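PDB 6FKK: MIP07328p from Drosophila melanogaster, which probably acts as a chemorepellent axon guidance cue that binds semaphorin receptors, here represented by its extracellular sema domain and the plexin repeat that follows. Local coordinates for residues Tyr163-Ala168 with Pro195-Ala200; Pro175-Tyr178 with Arg183-Gln186. All blocks are in the same frame, centred on the assembly; numbering follows the deposited sequence.

How the interactions relate
Both contacts lie in the sema domain, a beta-propeller, with centres about 10 Å apart. Along the chain the order is 163-168, 175-178, 183-186, 195-200, which nests interaction 2 inside the loop closed by interaction 1. Strands 161-165 and 175-178 are antiparallel neighbours in one sheet; the probable hydrogen bonds Ser164 O to Tyr178 N (2.8 Å) and Thr166 O to Leu176 N (2.9 Å) tie the contacts together. Both also border the same N-acetylglucosamine of a glycan attached to the protein. Together they join one propeller sheet to the next: interaction 1 packs the first against strand 196-203, and interaction 2 lays the connecting loop onto strand 175-178, an edge of the same sheet.

Interaction 1: residues Tyr163-Ala168 with Pro195-Ala200; sequences YSATVA and PDFVGA. With NAG (2-acetamido-2-deoxy-beta-D-glucopyranose), chain E.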
loop_
_atom_site.group_PDB
_atom_site.type_symbol
_atom_site.label_atom_id
_atom_site.label_comp_id
_atom_site.label_asym_id
_atom_site.label_seq_id
_atom_site.Cartn_x
_atom_site.Cartn_y
_atom_site.Cartn_z
ATOM N N TYR A 163 6.870 -3.456 14.298
ATOM C CA TYR A 163 5.428 -3.335 14.507
ATOM C C TYR A 163 4.740 -4.268 13.518
ATOM O O TYR A 163 4.587 -3.940 12.338
ATOM C CB TYR A 163 4.973 -1.888 14.343
ATOM C CG TYR A 163 5.428 -0.990 15.471
ATOM C CD1 TYR A 163 6.729 -0.511 15.520
ATOM C CD2 TYR A 163 4.559 -0.630 16.492
ATOM C CE1 TYR A 163 7.155 0.302 16.552
ATOM C CE2 TYR A 163 4.974 0.187 17.528
ATOM C CZ TYR A 163 6.273 0.648 17.554
ATOM O OH TYR A 163 6.698 1.457 18.581
ATOM N N SER A 164 4.327 -5.436 14.002
ATOM C CA SER A 164 3.788 -6.488 13.153
ATOM C C SER A 164 2.272 -6.564 13.282
ATOM O O SER A 164 1.716 -6.359 14.366
ATOM C CB SER A 164 4.406 -7.841 13.513
ATOM O OG SER A 164 3.905 -8.872 12.678
ATOM N N ALA A 165 1.611 -6.863 12.165
ATOM C CA ALA A 165 0.171 -7.097 12.124
ATOM C C ALA A 165 -0.064 -8.400 11.369
ATOM O O ALA A 165 0.100 -8.444 10.148
ATOM C CB ALA A 165 -0.566 -5.943 11.454
ATOM N N THR A 166 -0.447 -9.456 12.085
ATOM C CA THR A 166 -0.580 -10.769 11.466
ATOM C C THR A 166 -1.494 -11.626 12.343
ATOM O O THR A 166 -2.349 -11.095 13.058
ATOM C CB THR A 166 0.821 -11.378 11.246
ATOM O OG1 THR A 166 0.700 -12.727 10.770
ATOM C CG2 THR A 166 1.619 -11.362 12.537
ATOM N N VAL A 167 -1.326 -12.943 12.264
ATOM C CA VAL A 167 -2.020 -13.882 13.133
ATOM C C VAL A 167 -1.005 -14.509 14.075
ATOM O O VAL A 167 0.165 -14.701 13.729
ATOM C CB VAL A 167 -2.759 -14.973 12.336
ATOM C CG1 VAL A 167 -4.042 -14.425 11.761
ATOM C CG2 VAL A 167 -1.866 -15.506 11.236
ATOM N N ALA A 168 -1.469 -14.839 15.281
ATOM C CA ALA A 168 -0.626 -15.474 16.282
ATOM C C ALA A 168 -0.796 -16.985 16.337
ATOM O O ALA A 168 0.039 -17.662 16.947
ATOM C CB ALA A 168 -0.911 -14.883 17.670
ATOM N N PRO A 195 -9.401 -9.263 10.125
ATOM C CA PRO A 195 -8.802 -8.262 9.242
ATOM C C PRO A 195 -7.811 -8.861 8.257
ATOM O O PRO A 195 -7.137 -9.855 8.530
ATOM C CB PRO A 195 -8.091 -7.324 10.221
ATOM C CG PRO A 195 -7.656 -8.237 11.317
ATOM C CD PRO A 195 -8.724 -9.305 11.433
ATOM N N ASP A 196 -7.738 -8.230 7.086
ATOM C CA ASP A 196 -6.713 -8.504 6.084
ATOM C C ASP A 196 -5.906 -7.225 5.912
ATOM O O ASP A 196 -6.415 -6.234 5.377
ATOM C CB ASP A 196 -7.328 -8.954 4.757
ATOM C CG ASP A 196 -8.017 -10.304 4.856
ATOM O OD1 ASP A 196 -8.032 -10.898 5.954
ATOM O OD2 ASP A 196 -8.549 -10.773 3.827
ATOM N N PHE A 197 -4.660 -7.240 6.376
ATOM C CA PHE A 197 -3.837 -6.040 6.376
ATOM C C PHE A 197 -3.205 -5.810 5.009
ATOM O O PHE A 197 -2.850 -6.754 4.296
ATOM C CB PHE A 197 -2.752 -6.138 7.448
ATOM C CG PHE A 197 -3.291 -6.295 8.841
ATOM C CD1 PHE A 197 -3.609 -5.184 9.603
ATOM C CD2 PHE A 197 -3.487 -7.553 9.386
ATOM C CE1 PHE A 197 -4.107 -5.323 10.884
ATOM C CE2 PHE A 197 -3.985 -7.700 10.667
ATOM C CZ PHE A 197 -4.297 -6.583 11.417
ATOM N N VAL A 198 -3.066 -4.535 4.648
ATOM C CA VAL A 198 -2.517 -4.149 3.353
ATOM C C VAL A 198 -1.303 -3.241 3.467
ATOM O O VAL A 198 -0.651 -2.982 2.443
ATOM C CB VAL A 198 -3.585 -3.480 2.460
ATOM C CG1 VAL A 198 -4.837 -4.343 2.369
ATOM C CG2 VAL A 198 -3.916 -2.089 2.975
ATOM N N GLY A 199 -0.972 -2.741 4.655
ATOM C CA GLY A 199 0.194 -1.888 4.788
ATOM C C GLY A 199 0.362 -1.233 6.143
ATOM O O GLY A 199 -0.582 -1.161 6.936
ATOM N N ALA A 200 1.571 -0.746 6.416
ATOM C CA ALA A 200 1.883 -0.071 7.666
ATOM C C ALA A 200 2.871 1.050 7.385
ATOM O O ALA A 200 3.898 0.824 6.739
ATOM C CB ALA A 200 2.460 -1.047 8.699
HETATM C C1 NAG E . -4.947 -13.503 7.160
HETATM C C2 NAG E . -5.453 -14.953 7.033
HETATM C C3 NAG E . -6.875 -15.099 7.579
HETATM C C4 NAG E . -6.986 -14.507 8.977
HETATM C C5 NAG E . -6.506 -13.064 8.951
HETATM C C6 NAG E . -6.547 -12.403 10.310
HETATM C C7 NAG E . -6.111 -14.916 4.650
HETATM C C8 NAG E . -5.887 -15.538 3.305
HETATM N N2 NAG E . -5.380 -15.419 5.656
HETATM O O3 NAG E . -7.222 -16.478 7.611
HETATM O O4 NAG E . -8.336 -14.552 9.422
HETATM O O5 NAG E . -5.144 -13.030 8.506
HETATM O O6 NAG E . -7.668 -12.838 11.066
HETATM O O7 NAG E . -6.913 -14.000 4.814
#
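The methyl group of Ala165 sits squarely over the phenyl ring of Phe197. Its CB lies 3.5 Å from the ring centroid and only 7° off the ring normal, which is the geometry of a CH-pi contact over the face. The distances bear out the centring: Ala165 CB lies 3.6 to 3.9 Å from all six ring atoms of Phe197. On Phe197, CG stands anti to the carbonyl carbon (chi1 -60°), and the ring is turned so that a face, rather than an edge, receives the methyl. Thr166 adds a smaller share through its backbone: Thr166 N is 4.2 Å from Phe197 CE2, approaching obliquely. The threonine side chain itself leads off from the strand to Pro146 and Ser153.

Around this pair, Phe197 also touches Ile177 and Thr154, and its ring meets that of Phe211 with the planes about 55° apart. At one end an N-acetylglucosamine of a glycan attached to the protein touches both segments, with its C6 3.5 Å from Val167 CG1 and 3.2 Å from Pro195 O.

The segments thus join strand 161-165 to strand 196-203, in successive sheets of the sema propeller, through buried apolar surface. With a CA-CA separation of 7.1 Å between Ala165 and Phe197 and no hydrogen bonding between the segments, the chemistry implies cohesion by dispersion and methyl-to-ring contact rather than by strand pairing.

Interaction 2: residues Pro175-Tyr178 with Arg183-Gln186; sequences PLIY and RTEQ. With NAG (2-acetamido-2-deoxy-beta-D-glucopyranose), chain E.
Leu176 lays its CD2 methyl over the guanidinium of Arg183, 3.5 Å above the plane and centred on it. The two side chains cross at about a right angle, and CB of Gln186, from the same segment as the arginine, lies against the opposite face, nearer its rim. Arg183 reaches this place by a bend at chi3 (-68°), which folds its end back along its own segment. There Arg183 NE donates to Thr184 O at 2.8 Å, nearly along the C=O axis and tilted from the guanidinium plane, while NH2 forms a salt bridge with Asp174. These two bonds should fix the rotation of the guanidinium.

Tyr178 meets the same arginine differently. The edge of its ring points CD1 at Arg183 CB, 4.0 Å away and in the ring plane. The ring and guanidinium planes stand nearly perpendicular (81°), although only CB meets the ring. Thr184 holds OG1 between its backbone N and carbonyl carbon, facing the strand, where Ile177 N donates to it at 3.3 Å (N-H...acceptor angle 157°). The return bond, Thr184 N to Ile177 O, is weak. Ile177 O also receives the NE1 hydrogen of Trp247 and a CA-H...O contact from Arg183.

Strand 175-178 is an edge strand of an antiparallel sheet, bonded on its inner side to strand 161-165; the irregular loop 183-186 covers its other side before the chain reaches strand 196-203.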
loop_
_atom_site.group_PDB
_atom_site.type_symbol
_atom_site.label_atom_id
_atom_site.label_comp_id
_atom_site.label_asym_id
_atom_site.label_seq_id
_atom_site.Cartn_x
_atom_site.Cartn_y
_atom_site.Cartn_z
ATOM N N PRO A 175 -6.053 -12.718 15.038
ATOM C CA PRO A 175 -5.355 -11.551 14.499
ATOM C C PRO A 175 -4.902 -10.611 15.605
ATOM O O PRO A 175 -5.553 -10.466 16.642
ATOM C CB PRO A 175 -6.418 -10.888 13.619
ATOM C CG PRO A 175 -7.706 -11.243 14.291
ATOM C CD PRO A 175 -7.512 -12.628 14.854
ATOM N N LEU A 176 -3.763 -9.963 15.370
ATOM C CA LEU A 176 -3.244 -9.021 16.352
ATOM C C LEU A 176 -2.341 -8.004 15.675
ATOM O O LEU A 176 -1.898 -8.188 14.539
ATOM C CB LEU A 176 -2.484 -9.734 17.482
ATOM C CG LEU A 176 -1.437 -10.830 17.226
ATOM C CD1 LEU A 176 -0.268 -10.390 16.357
ATOM C CD2 LEU A 176 -0.914 -11.333 18.559
ATOM N N ILE A 177 -2.080 -6.923 16.405
ATOM C CA ILE A 177 -0.998 -5.992 16.115
ATOM C C ILE A 177 -0.079 -5.998 17.328
ATOM O O ILE A 177 -0.531 -5.758 18.452
ATOM C CB ILE A 177 -1.522 -4.574 15.820
ATOM C CG1 ILE A 177 -2.514 -4.600 14.654
ATOM C CG2 ILE A 177 -0.369 -3.644 15.508
ATOM C CD1 ILE A 177 -3.038 -3.232 14.263
ATOM N N TYR A 178 1.201 -6.285 17.104
ATOM C CA TYR A 178 2.107 -6.631 18.187
ATOM C C TYR A 178 3.423 -5.873 18.061
ATOM O O TYR A 178 3.896 -5.594 16.955
ATOM C CB TYR A 178 2.360 -8.147 18.200
ATOM C CG TYR A 178 3.382 -8.618 19.205
ATOM C CD1 TYR A 178 3.051 -8.767 20.542
ATOM C CD2 TYR A 178 4.674 -8.932 18.809
ATOM C CE1 TYR A 178 3.983 -9.205 21.461
ATOM C CE2 TYR A 178 5.614 -9.370 19.720
ATOM C CZ TYR A 178 5.263 -9.505 21.044
ATOM O OH TYR A 178 6.193 -9.940 21.959
ATOM N N ARG A 183 0.118 -6.105 22.643
ATOM C CA ARG A 183 -0.741 -6.651 21.603
ATOM C C ARG A 183 -2.170 -6.166 21.791
ATOM O O ARG A 183 -2.584 -5.780 22.887
ATOM C CB ARG A 183 -0.720 -8.185 21.596
ATOM C CG ARG A 183 -1.339 -8.816 22.834
ATOM C CD ARG A 183 -1.742 -10.257 22.569
ATOM N NE ARG A 183 -2.852 -10.339 21.622
ATOM C CZ ARG A 183 -3.294 -11.470 21.083
ATOM N NH1 ARG A 183 -2.718 -12.623 21.392
ATOM N NH2 ARG A 183 -4.310 -11.447 20.230
ATOM N N THR A 184 -2.922 -6.198 20.694
ATOM C CA THR A 184 -4.347 -5.925 20.747
ATOM C C THR A 184 -5.072 -7.039 21.499
ATOM O O THR A 184 -4.575 -8.161 21.634
ATOM C CB THR A 184 -4.918 -5.784 19.338
ATOM O OG1 THR A 184 -4.530 -6.917 18.550
ATOM C CG2 THR A 184 -4.400 -4.516 18.683
ATOM N N GLU A 185 -6.267 -6.714 21.989
ATOM C CA GLU A 185 -7.004 -7.634 22.847
ATOM C C GLU A 185 -7.370 -8.903 22.091
ATOM O O GLU A 185 -8.000 -8.849 21.030
ATOM C CB GLU A 185 -8.258 -6.952 23.393
ATOM C CG GLU A 185 -7.986 -5.722 24.255
ATOM C CD GLU A 185 -7.265 -6.047 25.555
ATOM O OE1 GLU A 185 -6.065 -6.392 25.511
ATOM O OE2 GLU A 185 -7.901 -5.956 26.626
ATOM N N GLN A 186 -6.974 -10.043 22.647
ATOM C CA GLN A 186 -7.192 -11.324 21.992
ATOM C C GLN A 186 -8.672 -11.688 21.995
ATOM O O GLN A 186 -9.364 -11.529 23.005
ATOM C CB GLN A 186 -6.378 -12.409 22.695
ATOM C CG GLN A 186 -6.503 -13.787 22.080
ATOM C CD GLN A 186 -5.779 -14.851 22.883
ATOM O OE1 GLN A 186 -5.704 -14.781 24.111
ATOM N NE2 GLN A 186 -5.239 -15.843 22.190
HETATM C C1 NAG E . -4.947 -13.503 7.160
HETATM C C2 NAG E . -5.453 -14.953 7.033
HETATM C C3 NAG E . -6.875 -15.099 7.579
HETATM C C4 NAG E . -6.986 -14.507 8.977
HETATM C C5 NAG E . -6.506 -13.064 8.951
HETATM C C6 NAG E . -6.547 -12.403 10.310
HETATM C C7 NAG E . -6.111 -14.916 4.650
HETATM C C8 NAG E . -5.887 -15.538 3.305
HETATM N N2 NAG E . -5.380 -15.419 5.656
HETATM O O3 NAG E . -7.222 -16.478 7.611
HETATM O O4 NAG E . -8.336 -14.552 9.422
HETATM O O5 NAG E . -5.144 -13.030 8.506
HETATM O O6 NAG E . -7.668 -12.838 11.066
HETATM O O7 NAG E . -6.913 -14.000 4.814
#